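Local coordinates for unknown conserved protein BH2331 (Bacillus halodurans, PDB 1VL5) that probably transfers methyl groups from S-adenosylmethionine, as expected of a putative member of the methyltransferase superfamily, at residues A27-I32 and L137-S142; E39-V44 and N53-F58; G49-A54 and T108-A113. All coordinates share one frame; numbering follows the deposited sequence.

Contact 1: residues A27-I32 and L137-S142; sequences AKLMQI and LLVDNS
Leu29 holds CG opposite its backbone N (chi1 178°), which sends the side chain out from helix 26-33 and brings its CD1 branch to Leu137, whose own CG lies beside the backbone N (chi1 -70°), opposite the carbonyl carbon. The two side chains cross obliquely, and the touch is made by a branch end on one side and a stem on the other: Leu29 CD1 rests 3.8 Å from Leu137 CB. The same methyl also faces the next inward residue of the strand, standing 4.4 Å from Val139 CG2, so one leucine tip spans two positions of 137-142. One helical turn further on, Ile32 starts toward the strand but leads its end away. Its CG2 branch remains near, 4.3 Å from Leu137 CD2, and Leu137 is thereby met by two helix residues.

The short axes pass 10.1 Å apart at 157°, an almost antiparallel course in which the helix runs back over the strand. Leu138, between the two inward residues, turns to the other face of the sheet. Strand 134-142 lies between parallel strand 104-110 and antiparallel strand 236-250, an order consistent with the class I methyltransferase fold, and helix 26-33 covers one face of it. Beside this contact, Leu29 also meets Val51 and Phe55 of helix 50-55, which joins the two helices on that face.

No hydrogen bond or charge pair links the segments. The strand's backbone is already engaged with its neighbours, Leu137 and Val139 both pairing with Cys109, and the atoms that meet across the contact are methyl and methylene carbons. Burial of 172 Å², summed over both sides, through so few atoms implies dispersion and hydrophobic packing alone, with no polar group to fix the register.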
ATOM      1  N   ALA A  27       8.954   4.582   9.526  1.00 37.07           N
ATOM      2  CA  ALA A  27      10.099   5.455   9.752  1.00 36.08           C
ATOM      3  C   ALA A  27      10.736   5.851   8.394  1.00 35.38           C
ATOM      4  O   ALA A  27      11.082   7.001   8.175  1.00 32.65           O
ATOM      5  CB  ALA A  27      11.111   4.770  10.651  1.00 38.38           C
ATOM      6  N   LYS A  28      10.936   4.872   7.522  1.00 34.22           N
ATOM      7  CA  LYS A  28      11.418   5.108   6.159  1.00 31.68           C
ATOM      8  C   LYS A  28      10.546   6.058   5.314  1.00 34.07           C
ATOM      9  O   LYS A  28      11.040   6.981   4.664  1.00 32.39           O
ATOM     10  CB  LYS A  28      11.605   3.771   5.443  1.00 36.32           C
ATOM     11  CG  LYS A  28      12.246   3.936   4.074  1.00 37.61           C
ATOM     12  CD  LYS A  28      13.723   4.361   4.165  1.00 46.47           C
ATOM     13  N   LEU A  29       9.241   5.851   5.357  1.00 34.32           N
ATOM     14  CA  LEU A  29       8.286   6.802   4.771  1.00 33.10           C
ATOM     15  C   LEU A  29       8.441   8.216   5.295  1.00 30.84           C
ATOM     16  O   LEU A  29       8.504   9.154   4.516  1.00 28.61           O
ATOM     17  CB  LEU A  29       6.858   6.321   5.035  1.00 33.06           C
ATOM     18  CG  LEU A  29       5.658   7.161   4.558  1.00 35.46           C
ATOM     19  CD1 LEU A  29       5.674   7.369   3.081  1.00 30.44           C
ATOM     20  CD2 LEU A  29       4.363   6.464   4.921  1.00 33.38           C
HETATM   21  N   MSE A  30       8.499   8.370   6.621  1.00 31.49           N
HETATM   22  CA  MSE A  30       8.623   9.677   7.217  1.00 31.14           C
HETATM   23  C   MSE A  30       9.916  10.360   6.749  1.00 31.00           C
HETATM   24  O   MSE A  30       9.903  11.525   6.406  1.00 32.24           O
HETATM   25  CB  MSE A  30       8.644   9.559   8.735  1.00 31.02           C
HETATM   26  CG  MSE A  30       7.352   9.052   9.379  1.00 41.77           C
HETATM   27 SE   MSE A  30       5.937  10.325   9.019  1.00 64.48          SE
HETATM   28  CE  MSE A  30       6.755  11.765  10.113  1.00 61.77           C
ATOM     29  N   GLN A  31      11.023   9.629   6.741  1.00 31.32           N
ATOM     30  CA  GLN A  31      12.324  10.168   6.305  1.00 34.28           C
ATOM     31  C   GLN A  31      12.254  10.665   4.870  1.00 32.24           C
ATOM     32  O   GLN A  31      12.675  11.776   4.578  1.00 33.77           O
ATOM     33  CB  GLN A  31      13.382   9.073   6.442  1.00 33.10           C
ATOM     34  CG  GLN A  31      14.806   9.444   6.157  1.00 47.17           C
ATOM     35  CD  GLN A  31      15.724   8.186   6.104  1.00 49.35           C
ATOM     36  OE1 GLN A  31      15.484   7.237   5.336  1.00 59.72           O
ATOM     37  NE2 GLN A  31      16.772   8.187   6.945  1.00 62.79           N
ATOM     38  N   ILE A  32      11.748   9.824   3.971  1.00 32.62           N
ATOM     39  CA  ILE A  32      11.644  10.156   2.533  1.00 35.97           C
ATOM     40  C   ILE A  32      10.712  11.354   2.319  1.00 34.09           C
ATOM     41  O   ILE A  32      10.943  12.164   1.432  1.00 34.12           O
ATOM     42  CB  ILE A  32      11.161   8.919   1.697  1.00 33.71           C
ATOM     43  CG1 ILE A  32      12.159   7.722   1.793  1.00 42.74           C
ATOM     44  CG2 ILE A  32      10.942   9.261   0.276  1.00 41.25           C
ATOM     45  CD1 ILE A  32      13.607   8.135   1.695  1.00 40.36           C
ATOM     46  N   LEU A 137       3.217  10.076  -1.895  1.00 25.41           N
ATOM     47  CA  LEU A 137       3.996   9.050  -1.260  1.00 25.68           C
ATOM     48  C   LEU A 137       3.170   7.774  -1.293  1.00 28.31           C
ATOM     49  O   LEU A 137       2.194   7.640  -0.570  1.00 27.32           O
ATOM     50  CB  LEU A 137       4.321   9.503   0.179  1.00 25.79           C
ATOM     51  CG  LEU A 137       5.318  10.685   0.256  1.00 27.76           C
ATOM     52  CD1 LEU A 137       5.198  11.437   1.575  1.00 27.38           C
ATOM     53  CD2 LEU A 137       6.762  10.283   0.055  1.00 26.68           C
ATOM     54  N   LEU A 138       3.600   6.800  -2.095  1.00 27.26           N
ATOM     55  CA  LEU A 138       2.848   5.581  -2.316  1.00 28.82           C
ATOM     56  C   LEU A 138       3.667   4.369  -1.968  1.00 26.27           C
ATOM     57  O   LEU A 138       4.803   4.234  -2.432  1.00 27.59           O
ATOM     58  CB  LEU A 138       2.436   5.530  -3.779  1.00 31.89           C
ATOM     59  CG  LEU A 138       1.666   4.348  -4.384  1.00 34.65           C
ATOM     60  CD1 LEU A 138       0.343   4.131  -3.725  1.00 36.49           C
ATOM     61  CD2 LEU A 138       1.460   4.612  -5.866  1.00 33.13           C
ATOM     62  N   VAL A 139       3.088   3.497  -1.131  1.00 27.02           N
ATOM     63  CA  VAL A 139       3.735   2.305  -0.611  1.00 26.20           C
ATOM     64  C   VAL A 139       2.788   1.135  -0.868  1.00 28.64           C
ATOM     65  O   VAL A 139       1.582   1.232  -0.593  1.00 28.45           O
ATOM     66  CB  VAL A 139       4.041   2.386   0.906  1.00 23.08           C
ATOM     67  CG1 VAL A 139       4.486   1.010   1.431  1.00 25.18           C
ATOM     68  CG2 VAL A 139       5.126   3.382   1.188  1.00 30.35           C
ATOM     69  N   ASP A 140       3.318   0.082  -1.486  1.00 29.43           N
ATOM     70  CA  ASP A 140       2.555  -1.103  -1.749  1.00 28.24           C
ATOM     71  C   ASP A 140       3.469  -2.259  -2.076  1.00 29.04           C
ATOM     72  O   ASP A 140       4.627  -2.092  -2.426  1.00 25.65           O
ATOM     73  CB  ASP A 140       1.585  -0.868  -2.931  1.00 27.63           C
ATOM     74  CG  ASP A 140       0.272  -1.680  -2.800  1.00 29.14           C
ATOM     75  OD1 ASP A 140       0.005  -2.233  -1.715  1.00 31.61           O
ATOM     76  OD2 ASP A 140      -0.447  -1.778  -3.809  1.00 31.87           O
ATOM     77  N   ASN A 141       2.879  -3.444  -2.071  1.00 27.47           N
ATOM     78  CA  ASN A 141       3.535  -4.643  -2.599  1.00 28.82           C
ATOM     79  C   ASN A 141       3.531  -4.573  -4.079  1.00 25.51           C
ATOM     80  O   ASN A 141       2.619  -3.995  -4.672  1.00 29.97           O
ATOM     81  CB  ASN A 141       2.794  -5.889  -2.194  1.00 28.09           C
ATOM     82  CG  ASN A 141       2.503  -5.902  -0.729  1.00 43.90           C
ATOM     83  OD1 ASN A 141       3.422  -5.839   0.107  1.00 38.32           O
ATOM     84  ND2 ASN A 141       1.205  -5.927  -0.398  1.00 52.05           N
ATOM     85  N   SER A 142       4.576  -5.163  -4.663  1.00 28.14           N
ATOM     86  CA  SER A 142       4.852  -5.067  -6.085  1.00 25.57           C
ATOM     87  C   SER A 142       5.069  -6.435  -6.677  1.00 26.62           C
ATOM     88  O   SER A 142       5.480  -7.324  -6.007  1.00 25.86           O
ATOM     89  CB  SER A 142       6.035  -4.121  -6.360  1.00 27.37           C
ATOM     90  OG  SER A 142       7.143  -4.418  -5.541  1.00 27.66           O
TER

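Contact 2: residues E39-V44 and N53-F58; sequences EEVLDV and NAFAPF
The ring of Phe55 meets the strand through its CD2 corner, which Val41 CG2 approaches obliquely at 4.3 Å. Around the second aromatic ring, that of Phe58, its own segment places Pro57 CB over one face, offset toward the rim, and the carbonyl oxygen of Ala54 at the edge, in the ring plane; Met30 and Leu35 touch this side chain as well. That ring leads away from strand 40-44, whereas the Phe55 ring is directed at it and is buried.

Val41 has CG1 anti to the backbone N (chi1 -180°), and both of its methyls fork toward Phe55 CD2, CG2 being marginally the nearer. The CA atoms of Val41 and Phe55, 8.1 Å apart, are nearest each other across the segments. At the beginning of the strand, Glu39 comes near the last residue of 53-58, but Glu39 OE1 and Phe58 O are 4.4 Å apart and no bond joins these two oxygens. The carboxylate is instead held by backbone amides just before the strand, OE2 by Lys36 N and OE1 by Gly37 N. Within 53-58, Phe58 N donates to Phe55 O at 2.9 Å.

Strand 40-44, helix 50-55 and strand 61-66 form a beta-alpha-beta unit, and this contact packs the latter part of its helix segment on the first strand. On its other side Phe55 meets Leu29, Met30 and Ala33 of helix 26-33, so the ring is wedged between that helix and the sheet.

The buried area is small, 101 Å² over both sides, and the sole apolar pair across the segments is Val41 with Phe55. Hydrophobic contact therefore carries the join, while the nearby carboxylate of Glu39, satisfied by two amide N-H groups, probably contributes little attraction across it.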
ATOM      1  N   GLU A  39       2.388  21.148   6.371  1.00 29.55           N
ATOM      2  CA  GLU A  39       1.633  20.442   5.340  1.00 25.80           C
ATOM      3  C   GLU A  39       0.201  20.108   5.742  1.00 27.13           C
ATOM      4  O   GLU A  39      -0.111  19.807   6.905  1.00 27.63           O
ATOM      5  CB  GLU A  39       2.359  19.161   4.955  1.00 28.00           C
ATOM      6  CG  GLU A  39       3.659  19.385   4.187  1.00 25.03           C
ATOM      7  CD  GLU A  39       4.886  19.385   5.088  1.00 33.12           C
ATOM      8  OE1 GLU A  39       4.737  19.444   6.313  1.00 28.11           O
ATOM      9  OE2 GLU A  39       6.008  19.296   4.560  1.00 32.83           O
ATOM     10  N   GLU A  40      -0.672  20.158   4.764  1.00 27.56           N
ATOM     11  CA  GLU A  40      -1.925  19.479   4.840  1.00 29.43           C
ATOM     12  C   GLU A  40      -1.824  18.175   4.026  1.00 26.94           C
ATOM     13  O   GLU A  40      -1.526  18.195   2.837  1.00 28.53           O
ATOM     14  CB  GLU A  40      -3.026  20.350   4.310  1.00 30.72           C
ATOM     15  CG  GLU A  40      -4.402  19.753   4.618  1.00 45.11           C
ATOM     16  CD  GLU A  40      -5.457  20.812   4.652  1.00 56.87           C
ATOM     17  OE1 GLU A  40      -5.139  21.921   5.176  1.00 63.74           O
ATOM     18  OE2 GLU A  40      -6.564  20.522   4.149  1.00 51.23           O
ATOM     19  N   VAL A  41      -2.078  17.062   4.716  1.00 25.50           N
ATOM     20  CA  VAL A  41      -1.842  15.720   4.238  1.00 26.63           C
ATOM     21  C   VAL A  41      -3.170  14.993   4.078  1.00 26.20           C
ATOM     22  O   VAL A  41      -3.996  15.050   4.966  1.00 26.18           O
ATOM     23  CB  VAL A  41      -0.992  14.963   5.225  1.00 25.95           C
ATOM     24  CG1 VAL A  41      -0.708  13.492   4.737  1.00 25.62           C
ATOM     25  CG2 VAL A  41       0.300  15.691   5.505  1.00 22.16           C
ATOM     26  N   LEU A  42      -3.365  14.310   2.936  1.00 24.61           N
ATOM     27  CA  LEU A  42      -4.454  13.398   2.758  1.00 24.18           C
ATOM     28  C   LEU A  42      -3.933  11.956   2.786  1.00 29.02           C
ATOM     29  O   LEU A  42      -3.119  11.543   1.925  1.00 27.95           O
ATOM     30  CB  LEU A  42      -5.132  13.684   1.406  1.00 27.89           C
ATOM     31  CG  LEU A  42      -6.186  12.721   0.904  1.00 26.41           C
ATOM     32  CD1 LEU A  42      -7.346  12.885   1.791  1.00 25.30           C
ATOM     33  CD2 LEU A  42      -6.562  12.938  -0.578  1.00 27.16           C
ATOM     34  N   ASP A  43      -4.404  11.184   3.766  1.00 28.51           N
ATOM     35  CA  ASP A  43      -4.055   9.764   3.914  1.00 25.84           C
ATOM     36  C   ASP A  43      -5.150   8.911   3.298  1.00 26.14           C
ATOM     37  O   ASP A  43      -6.224   8.772   3.869  1.00 31.23           O
ATOM     38  CB  ASP A  43      -3.824   9.430   5.396  1.00 27.47           C
ATOM     39  CG  ASP A  43      -3.319   7.986   5.624  1.00 28.25           C
ATOM     40  OD1 ASP A  43      -2.686   7.364   4.701  1.00 33.22           O
ATOM     41  OD2 ASP A  43      -3.569   7.468   6.740  1.00 29.53           O
ATOM     42  N   VAL A  44      -4.907   8.476   2.056  1.00 29.06           N
ATOM     43  CA  VAL A  44      -5.872   7.737   1.256  1.00 28.83           C
ATOM     44  C   VAL A  44      -5.937   6.269   1.706  1.00 28.59           C
ATOM     45  O   VAL A  44      -4.896   5.592   1.809  1.00 28.68           O
ATOM     46  CB  VAL A  44      -5.561   7.863  -0.273  1.00 30.56           C
ATOM     47  CG1 VAL A  44      -6.535   7.072  -1.111  1.00 34.22           C
ATOM     48  CG2 VAL A  44      -5.576   9.304  -0.702  1.00 31.67           C
ATOM     49  N   ASN A  53      -1.608   8.624  11.731  1.00 26.61           N
ATOM     50  CA  ASN A  53      -1.093   8.639  13.106  1.00 26.33           C
ATOM     51  C   ASN A  53       0.363   9.108  13.161  1.00 27.36           C
ATOM     52  O   ASN A  53       0.721   9.947  13.982  1.00 29.68           O
ATOM     53  CB  ASN A  53      -1.118   7.227  13.667  1.00 26.58           C
ATOM     54  CG  ASN A  53      -0.752   7.183  15.124  1.00 29.02           C
ATOM     55  OD1 ASN A  53      -1.522   7.618  15.976  1.00 31.60           O
ATOM     56  ND2 ASN A  53       0.419   6.605  15.421  1.00 22.57           N
ATOM     57  N   ALA A  54       1.177   8.528  12.268  1.00 28.97           N
ATOM     58  CA  ALA A  54       2.596   8.869  12.197  1.00 29.03           C
ATOM     59  C   ALA A  54       2.857  10.299  11.733  1.00 29.13           C
ATOM     60  O   ALA A  54       3.763  10.926  12.233  1.00 29.99           O
ATOM     61  CB  ALA A  54       3.308   7.885  11.281  1.00 33.32           C
ATOM     62  N   PHE A  55       2.064  10.811  10.791  1.00 29.47           N
ATOM     63  CA  PHE A  55       2.312  12.126  10.178  1.00 29.30           C
ATOM     64  C   PHE A  55       1.813  13.264  11.065  1.00 29.31           C
ATOM     65  O   PHE A  55       2.417  14.370  11.119  1.00 25.03           O
ATOM     66  CB  PHE A  55       1.670  12.208   8.775  1.00 28.81           C
ATOM     67  CG  PHE A  55       2.573  11.723   7.648  1.00 32.52           C
ATOM     68  CD1 PHE A  55       2.895  10.402   7.517  1.00 42.42           C
ATOM     69  CD2 PHE A  55       3.101  12.607   6.746  1.00 32.47           C
ATOM     70  CE1 PHE A  55       3.729   9.956   6.504  1.00 42.43           C
ATOM     71  CE2 PHE A  55       3.893  12.172   5.721  1.00 35.71           C
ATOM     72  CZ  PHE A  55       4.225  10.840   5.607  1.00 25.87           C
ATOM     73  N   ALA A  56       0.736  12.970  11.788  1.00 28.31           N
ATOM     74  CA  ALA A  56      -0.012  13.986  12.570  1.00 30.48           C
ATOM     75  C   ALA A  56       0.817  14.947  13.416  1.00 28.73           C
ATOM     76  O   ALA A  56       0.623  16.166  13.327  1.00 29.67           O
ATOM     77  CB  ALA A  56      -1.108  13.321  13.437  1.00 29.28           C
ATOM     78  N   PRO A  57       1.736  14.428  14.243  1.00 32.25           N
ATOM     79  CA  PRO A  57       2.483  15.365  15.096  1.00 29.73           C
ATOM     80  C   PRO A  57       3.380  16.342  14.333  1.00 29.53           C
ATOM     81  O   PRO A  57       3.747  17.355  14.869  1.00 28.84           O
ATOM     82  CB  PRO A  57       3.377  14.460  15.941  1.00 32.35           C
ATOM     83  CG  PRO A  57       3.137  13.114  15.546  1.00 30.72           C
ATOM     84  CD  PRO A  57       2.195  13.037  14.409  1.00 31.04           C
ATOM     85  N   PHE A  58       3.765  16.015  13.100  1.00 28.25           N
ATOM     86  CA  PHE A  58       4.770  16.778  12.375  1.00 26.22           C
ATOM     87  C   PHE A  58       4.199  17.692  11.278  1.00 29.06           C
ATOM     88  O   PHE A  58       4.951  18.322  10.541  1.00 28.35           O
ATOM     89  CB  PHE A  58       5.703  15.765  11.691  1.00 28.83           C
ATOM     90  CG  PHE A  58       6.412  14.863  12.661  1.00 28.85           C
ATOM     91  CD1 PHE A  58       7.403  15.367  13.490  1.00 30.19           C
ATOM     92  CD2 PHE A  58       6.067  13.531  12.766  1.00 33.00           C
ATOM     93  CE1 PHE A  58       8.052  14.552  14.405  1.00 31.26           C
ATOM     94  CE2 PHE A  58       6.709  12.717  13.651  1.00 33.93           C
ATOM     95  CZ  PHE A  58       7.705  13.234  14.482  1.00 32.16           C
TER

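Contact 3: residues G49-A54 and T108-A113; sequences GHVANA and TCRIAA
Val51 puts its two methyls to separate use. CG1 heads for Thr108, the two side chains meeting tip to tip with CG1 3.6 Å from OG1 and 3.8 Å from the CB behind it. CG2 lies against the aliphatic part of Arg110, 3.6 Å from CB and equally 3.6 Å from CD, so it spans the stem of the arginine where the two side chains cross. The division follows from the valine torsion, CG1 opposite the backbone N (chi1 179°) and CG2 opposite the carbonyl carbon. Arg110 is extended from CG to NE, which passes the methyl and takes the guanidinium beyond it, where NH2 bonds to Ser24 O.

These contacts seat the first turn of helix 50-55 on strand 104-110, the strand next to 40-44 in the parallel part of the sheet. Gly49 is the N-cap of the helix, with positive phi (89°), and its carbonyl receives the amide of Asn53, Asn53 N to Gly49 O measuring 2.9 Å. Gly49 and Ala52 fit a GxGxxA pattern, consistent with the glycine-rich turn that follows the first strand of Rossmann-like methyltransferases and commonly borders the cofactor site. Were Val51 an alanine, both gamma methyls would go, and the stem of Arg110 and the tip of Thr108 would probably lose their packing partner, leaving a gap beside the helix.

Farther out, Asp43 ties both segments to strand 40-44: its OD1 is hydrogen-bonded to Thr108 OG1, and its OD2 accepts from Ala52 N in the first turn of the helix. The threonine hydroxyl, set between backbone N and carbonyl carbon (chi1 47°), thus has a polar mate although a methyl lies against it, and a weak further bond runs to Leu42 O.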
ATOM      1  N   GLY A  49      -5.351   3.455  10.322  1.00 29.39           N
ATOM      2  CA  GLY A  49      -4.971   4.845  10.624  1.00 33.68           C
ATOM      3  C   GLY A  49      -3.498   5.067  10.933  1.00 32.69           C
ATOM      4  O   GLY A  49      -3.121   6.117  11.468  1.00 31.14           O
ATOM      5  N   HIS A  50      -2.647   4.118  10.558  1.00 29.98           N
ATOM      6  CA  HIS A  50      -1.248   4.205  11.024  1.00 31.71           C
ATOM      7  C   HIS A  50      -0.451   5.296  10.357  1.00 28.36           C
ATOM      8  O   HIS A  50       0.480   5.802  10.952  1.00 26.06           O
ATOM      9  CB  HIS A  50      -0.510   2.885  10.821  1.00 31.65           C
ATOM     10  CG  HIS A  50      -1.005   1.782  11.697  1.00 41.03           C
ATOM     11  ND1 HIS A  50      -1.856   2.001  12.756  1.00 46.28           N
ATOM     12  CD2 HIS A  50      -0.752   0.458  11.684  1.00 49.59           C
ATOM     13  CE1 HIS A  50      -2.125   0.855  13.347  1.00 47.67           C
ATOM     14  NE2 HIS A  50      -1.460  -0.096  12.722  1.00 50.55           N
ATOM     15  N   VAL A  51      -0.715   5.555   9.077  1.00 25.71           N
ATOM     16  CA  VAL A  51       0.026   6.621   8.405  1.00 24.39           C
ATOM     17  C   VAL A  51      -0.382   8.013   8.956  1.00 26.10           C
ATOM     18  O   VAL A  51       0.475   8.833   9.297  1.00 26.46           O
ATOM     19  CB  VAL A  51      -0.067   6.504   6.864  1.00 25.16           C
ATOM     20  CG1 VAL A  51       0.687   7.634   6.152  1.00 27.54           C
ATOM     21  CG2 VAL A  51       0.517   5.184   6.398  1.00 29.00           C
ATOM     22  N   ALA A  52      -1.674   8.299   9.002  1.00 23.43           N
ATOM     23  CA  ALA A  52      -2.140   9.533   9.563  1.00 28.30           C
ATOM     24  C   ALA A  52      -1.595   9.713  10.956  1.00 26.25           C
ATOM     25  O   ALA A  52      -1.220  10.824  11.348  1.00 27.56           O
ATOM     26  CB  ALA A  52      -3.708   9.571   9.621  1.00 29.27           C
ATOM     27  N   ASN A  53      -1.608   8.624  11.731  1.00 26.61           N
ATOM     28  CA  ASN A  53      -1.093   8.639  13.106  1.00 26.33           C
ATOM     29  C   ASN A  53       0.363   9.108  13.161  1.00 27.36           C
ATOM     30  O   ASN A  53       0.721   9.947  13.982  1.00 29.68           O
ATOM     31  CB  ASN A  53      -1.118   7.227  13.667  1.00 26.58           C
ATOM     32  CG  ASN A  53      -0.752   7.183  15.124  1.00 29.02           C
ATOM     33  OD1 ASN A  53      -1.522   7.618  15.976  1.00 31.60           O
ATOM     34  ND2 ASN A  53       0.419   6.605  15.421  1.00 22.57           N
ATOM     35  N   ALA A  54       1.177   8.528  12.268  1.00 28.97           N
ATOM     36  CA  ALA A  54       2.596   8.869  12.197  1.00 29.03           C
ATOM     37  C   ALA A  54       2.857  10.299  11.733  1.00 29.13           C
ATOM     38  O   ALA A  54       3.763  10.926  12.233  1.00 29.99           O
ATOM     39  CB  ALA A  54       3.308   7.885  11.281  1.00 33.32           C
ATOM     40  N   THR A 108      -0.728  10.616   0.855  1.00 28.65           N
ATOM     41  CA  THR A 108      -0.151   9.331   1.194  1.00 30.33           C
ATOM     42  C   THR A 108      -1.109   8.181   0.950  1.00 27.06           C
ATOM     43  O   THR A 108      -2.339   8.322   1.079  1.00 26.78           O
ATOM     44  CB  THR A 108       0.314   9.243   2.686  1.00 31.59           C
ATOM     45  OG1 THR A 108      -0.691   9.732   3.606  1.00 32.44           O
ATOM     46  CG2 THR A 108       1.539   9.992   2.884  1.00 38.88           C
ATOM     47  N   CYS A 109      -0.551   7.028   0.616  1.00 26.28           N
ATOM     48  CA  CYS A 109      -1.339   5.825   0.412  1.00 27.29           C
ATOM     49  C   CYS A 109      -0.445   4.594   0.609  1.00 28.97           C
ATOM     50  O   CYS A 109       0.471   4.374  -0.165  1.00 27.72           O
ATOM     51  CB  CYS A 109      -1.915   5.785  -1.000  1.00 28.88           C
ATOM     52  SG  CYS A 109      -3.104   4.470  -1.204  1.00 28.95           S
ATOM     53  N   ARG A 110      -0.700   3.843   1.679  1.00 27.42           N
ATOM     54  CA  ARG A 110       0.168   2.784   2.110  1.00 29.68           C
ATOM     55  C   ARG A 110      -0.589   1.442   2.214  1.00 31.43           C
ATOM     56  O   ARG A 110      -1.632   1.361   2.857  1.00 29.90           O
ATOM     57  CB  ARG A 110       0.812   3.167   3.429  1.00 27.96           C
ATOM     58  CG  ARG A 110       1.741   2.076   4.036  1.00 30.84           C
ATOM     59  CD  ARG A 110       2.618   2.615   5.102  1.00 32.82           C
ATOM     60  NE  ARG A 110       3.729   1.712   5.395  1.00 38.16           N
ATOM     61  CZ  ARG A 110       3.637   0.598   6.114  1.00 43.54           C
ATOM     62  NH1 ARG A 110       2.482   0.192   6.629  1.00 44.13           N
ATOM     63  NH2 ARG A 110       4.726  -0.132   6.292  1.00 43.27           N
ATOM     64  N   ILE A 111      -0.033   0.416   1.564  1.00 29.35           N
ATOM     65  CA  ILE A 111      -0.526  -0.977   1.567  1.00 33.56           C
ATOM     66  C   ILE A 111      -2.022  -1.097   1.267  1.00 32.26           C
ATOM     67  O   ILE A 111      -2.732  -1.866   1.907  1.00 29.58           O
ATOM     68  CB  ILE A 111      -0.125  -1.779   2.874  1.00 34.15           C
ATOM     69  CG1 ILE A 111      -0.731  -1.142   4.118  1.00 42.84           C
ATOM     70  CG2 ILE A 111       1.402  -1.855   3.055  1.00 43.71           C
ATOM     71  CD1 ILE A 111      -0.909  -2.105   5.242  1.00 43.49           C
ATOM     72  N   ALA A 112      -2.492  -0.301   0.310  1.00 29.21           N
ATOM     73  CA  ALA A 112      -3.909  -0.186   0.051  1.00 30.02           C
ATOM     74  C   ALA A 112      -4.224  -0.221  -1.421  1.00 27.37           C
ATOM     75  O   ALA A 112      -5.316  -0.624  -1.790  1.00 27.79           O
ATOM     76  CB  ALA A 112      -4.506   1.150   0.727  1.00 29.86           C
ATOM     77  N   ALA A 113      -3.313   0.233  -2.263  1.00 28.20           N
ATOM     78  CA  ALA A 113      -3.647   0.450  -3.662  1.00 29.77           C
ATOM     79  C   ALA A 113      -3.944  -0.857  -4.409  1.00 32.82           C
ATOM     80  O   ALA A 113      -4.689  -0.898  -5.428  1.00 29.05           O
ATOM     81  CB  ALA A 113      -2.524   1.224  -4.368  1.00 31.13           C
TER

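How the contacts relate
All three contacts are buried and lie on one sheet, but they differ in depth and chemistry. Contacts 1 and 3 are each about 8 Å, centre to centre, from the middle of the chain, whereas contact 2 is about 16 Å out, and its Phe58 is exposed. Contacts 2 and 3 share helix 50-55, packed on strand 40-44 in one and on 104-110 in the other; contact 1 brings helix 26-33 to the next strand, 134-142. The two helices meet where the selenium of selenomethionine Met30, SE, lies 3.4 Å from Phe55 CE1. Contact 1 joins apolar side chains only; contact 2 adds a carboxylate bound outside it; in contact 3 methyls meet a hydroxyl and an arginine stem.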